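Local coordinates for protein papain-like protease (Human betacoronavirus 2c EMC/2012, PDB 4RNA) that probably cleaves the viral polyprotein as a cysteine protease of the coronavirus papain-like family, at residues L82-S87 against I154-N159; K89-G94 against C160-P165. All coordinates share one frame; numbering follows the deposited sequence.

Contact 1. Residues L82-S87 against I154-N159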
ATOM      1  N   LEU A  82       4.352  -8.099  -9.471  1.00 24.84           N
ATOM      2  CA  LEU A  82       5.484  -8.285 -10.418  1.00 25.03           C
ATOM      3  C   LEU A  82       5.436  -7.261 -11.507  1.00 25.26           C
ATOM      4  O   LEU A  82       6.521  -6.719 -11.858  1.00 25.86           O
ATOM      5  CB  LEU A  82       5.531  -9.621 -11.102  1.00 26.64           C
ATOM      6  CG  LEU A  82       5.953 -10.730 -10.129  1.00 30.75           C
ATOM      7  CD1 LEU A  82       5.768 -12.224 -10.585  1.00 36.56           C
ATOM      8  CD2 LEU A  82       7.372 -10.452  -9.578  1.00 29.26           C
ATOM      9  N   HIS A  83       4.247  -7.087 -12.083  1.00 24.99           N
ATOM     10  CA  HIS A  83       4.203  -6.064 -13.191  1.00 26.50           C
ATOM     11  C   HIS A  83       4.704  -4.756 -12.679  1.00 25.92           C
ATOM     12  O   HIS A  83       5.372  -3.940 -13.431  1.00 32.04           O
ATOM     13  CB  HIS A  83       2.811  -5.885 -13.806  1.00 32.21           C
ATOM     14  CG  HIS A  83       2.840  -4.949 -15.041  1.00 43.76           C
ATOM     15  ND1 HIS A  83       2.596  -3.615 -14.953  1.00 50.89           N
ATOM     16  CD2 HIS A  83       3.169  -5.200 -16.383  1.00 46.64           C
ATOM     17  CE1 HIS A  83       2.750  -3.037 -16.184  1.00 48.20           C
ATOM     18  NE2 HIS A  83       3.101  -4.007 -17.055  1.00 50.14           N
ATOM     19  N   ARG A  84       4.221  -4.368 -11.516  1.00 25.60           N
ATOM     20  CA  ARG A  84       4.666  -3.032 -10.975  1.00 26.20           C
ATOM     21  C   ARG A  84       6.165  -2.938 -10.651  1.00 25.66           C
ATOM     22  O   ARG A  84       6.829  -2.010 -11.032  1.00 24.01           O
ATOM     23  CB  ARG A  84       3.801  -2.579  -9.788  1.00 22.03           C
ATOM     24  CG  ARG A  84       2.324  -2.313 -10.178  1.00 27.18           C
ATOM     25  CD  ARG A  84       1.435  -1.888  -8.975  1.00 29.94           C
ATOM     26  NE  ARG A  84       1.412  -2.901  -7.872  1.00 28.48           N
ATOM     27  CZ  ARG A  84       2.070  -2.790  -6.728  1.00 30.79           C
ATOM     28  NH1 ARG A  84       2.914  -1.773  -6.493  1.00 24.36           N
ATOM     29  NH2 ARG A  84       1.979  -3.787  -5.825  1.00 25.52           N
ATOM     30  N   PHE A  85       6.712  -3.958 -10.012  1.00 23.83           N
ATOM     31  CA  PHE A  85       8.130  -4.005  -9.724  1.00 25.06           C
ATOM     32  C   PHE A  85       8.985  -3.996 -11.006  1.00 28.51           C
ATOM     33  O   PHE A  85       9.947  -3.206 -11.107  1.00 28.40           O
ATOM     34  CB  PHE A  85       8.434  -5.286  -8.832  1.00 24.46           C
ATOM     35  CG  PHE A  85       9.907  -5.534  -8.678  1.00 27.13           C
ATOM     36  CD1 PHE A  85      10.739  -4.504  -8.214  1.00 28.17           C
ATOM     37  CD2 PHE A  85      10.459  -6.787  -8.967  1.00 30.63           C
ATOM     38  CE1 PHE A  85      12.097  -4.709  -8.081  1.00 31.20           C
ATOM     39  CE2 PHE A  85      11.837  -7.018  -8.813  1.00 33.08           C
ATOM     40  CZ  PHE A  85      12.648  -5.968  -8.363  1.00 30.79           C
ATOM     41  N   TYR A  86       8.559  -4.743 -12.050  1.00 28.26           N
ATOM     42  CA  TYR A  86       9.411  -4.848 -13.177  1.00 27.45           C
ATOM     43  C   TYR A  86       9.346  -3.515 -13.863  1.00 28.31           C
ATOM     44  O   TYR A  86      10.401  -3.077 -14.260  1.00 28.97           O
ATOM     45  CB  TYR A  86       8.990  -5.901 -14.230  1.00 26.01           C
ATOM     46  CG  TYR A  86       9.041  -7.383 -13.760  1.00 30.94           C
ATOM     47  CD1 TYR A  86       9.918  -7.789 -12.746  1.00 32.41           C
ATOM     48  CD2 TYR A  86       8.265  -8.341 -14.394  1.00 35.92           C
ATOM     49  CE1 TYR A  86       9.951  -9.129 -12.331  1.00 34.87           C
ATOM     50  CE2 TYR A  86       8.303  -9.694 -13.981  1.00 34.67           C
ATOM     51  CZ  TYR A  86       9.154 -10.053 -12.960  1.00 38.04           C
ATOM     52  OH  TYR A  86       9.120 -11.410 -12.575  1.00 45.11           O
ATOM     53  N   SER A  87       8.164  -2.867 -13.929  1.00 27.60           N
ATOM     54  CA  SER A  87       8.084  -1.512 -14.605  1.00 28.90           C
ATOM     55  C   SER A  87       8.859  -0.453 -13.804  1.00 30.04           C
ATOM     56  O   SER A  87       9.429   0.466 -14.416  1.00 31.10           O
ATOM     57  CB  SER A  87       6.625  -0.980 -14.733  1.00 29.59           C
ATOM     58  OG  SER A  87       5.774  -1.965 -15.313  1.00 36.42           O
ATOM     59  N   ILE A 154      11.081  -0.797  -2.742  1.00 30.46           N
ATOM     60  CA  ILE A 154      10.435   0.080  -1.792  1.00 32.14           C
ATOM     61  C   ILE A 154       9.223   0.670  -2.474  1.00 29.26           C
ATOM     62  O   ILE A 154       8.152   0.690  -1.875  1.00 29.94           O
ATOM     63  CB  ILE A 154      11.398   1.212  -1.297  1.00 33.99           C
ATOM     64  CG1 ILE A 154      12.461   0.656  -0.376  1.00 36.07           C
ATOM     65  CG2 ILE A 154      10.644   2.376  -0.650  1.00 37.94           C
ATOM     66  CD1 ILE A 154      13.405   1.784   0.014  1.00 39.44           C
ATOM     67  N   MET A 155       9.368   1.181  -3.691  1.00 28.48           N
ATOM     68  CA  MET A 155       8.225   1.724  -4.406  1.00 29.58           C
ATOM     69  C   MET A 155       7.078   0.687  -4.663  1.00 34.98           C
ATOM     70  O   MET A 155       5.866   1.021  -4.522  1.00 34.88           O
ATOM     71  CB  MET A 155       8.714   2.353  -5.716  1.00 30.40           C
ATOM     72  CG  MET A 155       9.454   3.624  -5.425  1.00 28.97           C
ATOM     73  SD  MET A 155      10.073   4.268  -6.974  1.00 33.76           S
ATOM     74  CE  MET A 155       8.678   5.309  -7.422  1.00 33.37           C
ATOM     75  N   ALA A 156       7.452  -0.560  -4.986  1.00 33.03           N
ATOM     76  CA  ALA A 156       6.478  -1.618  -5.277  1.00 27.18           C
ATOM     77  C   ALA A 156       5.742  -2.007  -4.017  1.00 34.56           C
ATOM     78  O   ALA A 156       4.485  -1.952  -3.975  1.00 30.33           O
ATOM     79  CB  ALA A 156       7.143  -2.822  -5.972  1.00 23.96           C
ATOM     80  N   TYR A 157       6.513  -2.302  -2.962  1.00 30.29           N
ATOM     81  CA  TYR A 157       5.913  -2.647  -1.672  1.00 30.90           C
ATOM     82  C   TYR A 157       5.134  -1.436  -1.081  1.00 34.77           C
ATOM     83  O   TYR A 157       4.144  -1.632  -0.399  1.00 33.81           O
ATOM     84  CB  TYR A 157       6.996  -3.072  -0.685  1.00 29.86           C
ATOM     85  CG  TYR A 157       7.497  -4.487  -0.890  1.00 33.46           C
ATOM     86  CD1 TYR A 157       6.630  -5.604  -0.742  1.00 32.83           C
ATOM     87  CD2 TYR A 157       8.822  -4.715  -1.254  1.00 31.08           C
ATOM     88  CE1 TYR A 157       7.085  -6.908  -0.958  1.00 30.34           C
ATOM     89  CE2 TYR A 157       9.297  -6.018  -1.501  1.00 30.57           C
ATOM     90  CZ  TYR A 157       8.434  -7.105  -1.326  1.00 29.45           C
ATOM     91  OH  TYR A 157       8.895  -8.360  -1.537  1.00 31.57           O
ATOM     92  N   GLY A 158       5.534  -0.204  -1.428  1.00 31.61           N
ATOM     93  CA  GLY A 158       4.936   1.008  -0.841  1.00 35.43           C
ATOM     94  C   GLY A 158       3.750   1.550  -1.658  1.00 38.92           C
ATOM     95  O   GLY A 158       3.039   2.464  -1.250  1.00 37.38           O
ATOM     96  N   ASN A 159       3.538   0.948  -2.819  1.00 36.76           N
ATOM     97  CA  ASN A 159       2.492   1.284  -3.726  1.00 39.09           C
ATOM     98  C   ASN A 159       2.651   2.674  -4.168  1.00 42.88           C
ATOM     99  O   ASN A 159       1.661   3.370  -4.249  1.00 48.39           O
ATOM    100  CB  ASN A 159       1.124   1.123  -3.065  1.00 38.90           C
ATOM    101  CG  ASN A 159       0.796  -0.311  -2.818  1.00 42.61           C
ATOM    102  OD1 ASN A 159       0.919  -1.135  -3.705  1.00 37.46           O
ATOM    103  ND2 ASN A 159       0.370  -0.627  -1.608  1.00 40.26           N
TER
HETATM  104  O   HOH W   1       1.741  -3.523  -3.161  1.00 42.54           O

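Contact 2. Residues K89-G94 against C160-P165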
ATOM      1  N   LYS A  89      11.461  -0.908 -11.751  1.00 35.16           N
ATOM      2  CA  LYS A  89      12.905  -1.185 -11.995  1.00 32.53           C
ATOM      3  C   LYS A  89      13.420  -0.526 -13.312  1.00 39.42           C
ATOM      4  O   LYS A  89      14.405   0.291 -13.318  1.00 32.41           O
ATOM      5  CB  LYS A  89      13.135  -2.696 -11.832  1.00 36.15           C
ATOM      6  CG  LYS A  89      14.574  -3.108 -11.872  1.00 45.76           C
ATOM      7  CD  LYS A  89      14.698  -4.583 -11.642  1.00 42.36           C
ATOM      8  CE  LYS A  89      15.956  -4.985 -12.347  1.00 46.38           C
ATOM      9  NZ  LYS A  89      16.478  -6.200 -11.688  1.00 50.99           N
ATOM     10  N   ALA A  90      12.686  -0.762 -14.397  1.00 37.67           N
ATOM     11  CA  ALA A  90      12.970  -0.085 -15.677  1.00 40.95           C
ATOM     12  C   ALA A  90      13.005   1.444 -15.505  1.00 43.83           C
ATOM     13  O   ALA A  90      13.955   2.090 -15.927  1.00 52.27           O
ATOM     14  CB  ALA A  90      11.943  -0.499 -16.743  1.00 34.56           C
ATOM     15  N   ALA A  91      11.975   2.029 -14.898  1.00 46.03           N
ATOM     16  CA  ALA A  91      11.929   3.485 -14.716  1.00 43.90           C
ATOM     17  C   ALA A  91      13.005   4.016 -13.740  1.00 43.88           C
ATOM     18  O   ALA A  91      13.668   4.989 -14.029  1.00 47.20           O
ATOM     19  CB  ALA A  91      10.543   3.929 -14.260  1.00 39.90           C
ATOM     20  N   VAL A  92      13.206   3.371 -12.599  1.00 42.98           N
ATOM     21  CA  VAL A  92      14.108   4.006 -11.607  1.00 43.00           C
ATOM     22  C   VAL A  92      15.583   3.941 -12.106  1.00 43.86           C
ATOM     23  O   VAL A  92      16.468   4.654 -11.622  1.00 40.85           O
ATOM     24  CB  VAL A  92      13.919   3.534 -10.139  1.00 47.26           C
ATOM     25  CG1 VAL A  92      12.467   3.561  -9.653  1.00 39.52           C
ATOM     26  CG2 VAL A  92      14.550   2.205  -9.888  1.00 48.36           C
ATOM     27  N   HIS A  93      15.815   3.119 -13.124  1.00 45.56           N
ATOM     28  CA  HIS A  93      17.137   2.990 -13.745  1.00 53.04           C
ATOM     29  C   HIS A  93      17.695   4.266 -14.287  1.00 48.66           C
ATOM     30  O   HIS A  93      18.891   4.462 -14.301  1.00 53.50           O
ATOM     31  CB  HIS A  93      17.135   1.922 -14.842  1.00 52.79           C
ATOM     32  CG  HIS A  93      18.169   0.876 -14.613  1.00 63.21           C
ATOM     33  ND1 HIS A  93      17.855  -0.425 -14.440  1.00 73.10           N
ATOM     34  CD2 HIS A  93      19.537   0.992 -14.410  1.00 66.54           C
ATOM     35  CE1 HIS A  93      18.977  -1.116 -14.183  1.00 83.38           C
ATOM     36  NE2 HIS A  93      20.009  -0.241 -14.161  1.00 82.39           N
ATOM     37  N   GLY A  94      16.835   5.154 -14.741  1.00 48.87           N
ATOM     38  CA  GLY A  94      17.303   6.456 -15.179  1.00 46.21           C
ATOM     39  C   GLY A  94      17.450   7.486 -14.052  1.00 49.27           C
ATOM     40  O   GLY A  94      17.587   8.667 -14.302  1.00 47.72           O
ATOM     41  N   CYS A 160       3.894   3.063  -4.439  1.00 36.61           N
ATOM     42  CA  CYS A 160       4.216   4.378  -4.992  1.00 38.57           C
ATOM     43  C   CYS A 160       3.993   4.347  -6.480  1.00 49.19           C
ATOM     44  O   CYS A 160       4.272   3.342  -7.155  1.00 53.72           O
ATOM     45  CB  CYS A 160       5.664   4.807  -4.634  1.00 38.27           C
ATOM     46  SG  CYS A 160       5.998   4.502  -2.874  1.00 38.23           S
ATOM     47  N   THR A 161       3.497   5.462  -6.990  1.00 44.47           N
ATOM     48  CA  THR A 161       3.188   5.588  -8.399  1.00 50.97           C
ATOM     49  C   THR A 161       4.326   6.450  -8.860  1.00 48.89           C
ATOM     50  O   THR A 161       4.583   7.502  -8.270  1.00 50.34           O
ATOM     51  CB  THR A 161       1.811   6.318  -8.629  1.00 49.95           C
ATOM     52  OG1 THR A 161       0.770   5.728  -7.821  1.00 50.75           O
ATOM     53  CG2 THR A 161       1.407   6.248 -10.040  1.00 50.35           C
ATOM     54  N   PHE A 162       5.057   5.965  -9.850  1.00 44.40           N
ATOM     55  CA  PHE A 162       6.166   6.666 -10.398  1.00 44.38           C
ATOM     56  C   PHE A 162       5.725   8.069 -10.814  1.00 49.92           C
ATOM     57  O   PHE A 162       4.745   8.226 -11.571  1.00 47.18           O
ATOM     58  CB  PHE A 162       6.739   5.895 -11.591  1.00 40.75           C
ATOM     59  CG  PHE A 162       8.007   6.489 -12.137  1.00 46.37           C
ATOM     60  CD1 PHE A 162       9.242   6.209 -11.547  1.00 42.37           C
ATOM     61  CD2 PHE A 162       7.978   7.343 -13.226  1.00 46.00           C
ATOM     62  CE1 PHE A 162      10.407   6.753 -12.051  1.00 48.93           C
ATOM     63  CE2 PHE A 162       9.146   7.896 -13.720  1.00 47.46           C
ATOM     64  CZ  PHE A 162      10.359   7.611 -13.132  1.00 42.55           C
ATOM     65  N   GLY A 163       6.428   9.078 -10.295  1.00 47.58           N
ATOM     66  CA  GLY A 163       6.226  10.479 -10.660  1.00 36.76           C
ATOM     67  C   GLY A 163       5.263  11.212  -9.730  1.00 44.27           C
ATOM     68  O   GLY A 163       5.094  12.407  -9.834  1.00 44.37           O
ATOM     69  N   ALA A 164       4.662  10.518  -8.776  1.00 38.11           N
ATOM     70  CA  ALA A 164       3.756  11.142  -7.847  1.00 43.41           C
ATOM     71  C   ALA A 164       4.442  11.368  -6.511  1.00 45.92           C
ATOM     72  O   ALA A 164       5.185  10.483  -6.039  1.00 47.22           O
ATOM     73  CB  ALA A 164       2.563  10.215  -7.614  1.00 40.93           C
ATOM     74  N   PRO A 165       4.132  12.491  -5.834  1.00 47.37           N
ATOM     75  CA  PRO A 165       4.704  12.692  -4.479  1.00 45.50           C
ATOM     76  C   PRO A 165       4.116  11.668  -3.532  1.00 41.09           C
ATOM     77  O   PRO A 165       3.126  11.055  -3.876  1.00 48.04           O
ATOM     78  CB  PRO A 165       4.248  14.101  -4.101  1.00 45.38           C
ATOM     79  CG  PRO A 165       3.037  14.349  -4.975  1.00 49.20           C
ATOM     80  CD  PRO A 165       3.272  13.619  -6.255  1.00 49.29           C
TER

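Contact 1. Residues L82-S87 against I154-N159
Arg-84 reaches from helix 81-92 to the C-terminal end of helix 148-158, where its NH1 donates a 3.0 Å hydrogen bond to Ala-156 O. The N-H points almost straight at its acceptor (169°), and the oxygen lies at the guanidinium edge, in its plane, offering a lone pair. Asn-159 approaches the same group differently: OD1 sits over one guanidinium face, 3.5 Å from NH1 at an angle too poor for a bond, and the two flat groups are inclined by 47°. A water 2.6 Å from Asn-159 OD1 accepts a weak bond from Arg-84 NH2. The arginine chain bends at chi3 (-58°), which turns the guanidinium back toward Ala-156 O, and Thr-80 binds NE while Asp-78 forms a salt bridge with NH2. Beside this polar edge the helices pack closely: Phe-85 CB meets Ala-156 CB at 4.0 Å, and the CA atoms of these two residues are only 5.3 Å apart. A methyl suits so close an approach. Phe-85 also packs on Ala-152 and Leu-153 of the facing helix. Asn-159 closes that helix in a Schellman motif, its positive phi being well tolerated by asparagine. Ala-156 O also accepts from Asn-159 N. Because Arg-84 meets a carbonyl of the last turn, its positive charge probably complements the partial negative charge of this helix end.

Contact 2. Residues K89-G94 against C160-P165
A hydrogen bond of 3.1 Å from Ala-164 N to Thr-161 O closes the type II turn that presents Phe-162 to Ala-91 near the C-terminal end of helix 81-92. Phe-162 and Gly-163 occupy the two central positions of the turn, and glycine suits the second because the positive phi there would press a side chain against the preceding carbonyl. With its CG anti to the backbone N (chi1 -174°), Phe-162 extends its ring toward the helix. The methyl of Ala-91 lies over one face of that ring, offset toward the rim; CB is 3.8 Å from the ring centroid and 18° off the normal, a CH-pi contact. Its nearest ring atom is CE1, at 3.6 Å from Ala-91 CB. Val-92 adds a looser apolar touch, CG1 standing 4.5 Å from the same Phe-162 CE1. Trp-95 also meets the phenyl ring, with the planes inclined by about 20°. Asn-111 ND2 binds Gly-163 O, tying the turn to the loop that contains the modified Cys-113. Alanine is small enough to let the aromatic face lie against the helix. Across the two segments the attraction is therefore mainly dispersion and CH-pi, much less directional than a charged hydrogen bond.

In the fold
Both contacts join helix 81-92 to helix 148-158 or the loop that follows it, and their centres are 9 Å apart. Contact 1 mixes buried apolar packing with a polar edge that closes off a helix end, whereas contact 2 is wholly apolar across its segments, and its main pair, Ala-91 on the helix and Phe-162 on the loop, is partly exposed. Met-155 joins them: its O probably bonds to Cys-160 N, SD packs on Val-92, and CE packs against Phe-162 CA. The chain thus leaves the helix end at contact 1 and runs directly into the turn of contact 2. Each also comes near the second subunit, whose Arg-170 packs on Arg-84 and whose Asp-166 packs on Thr-161.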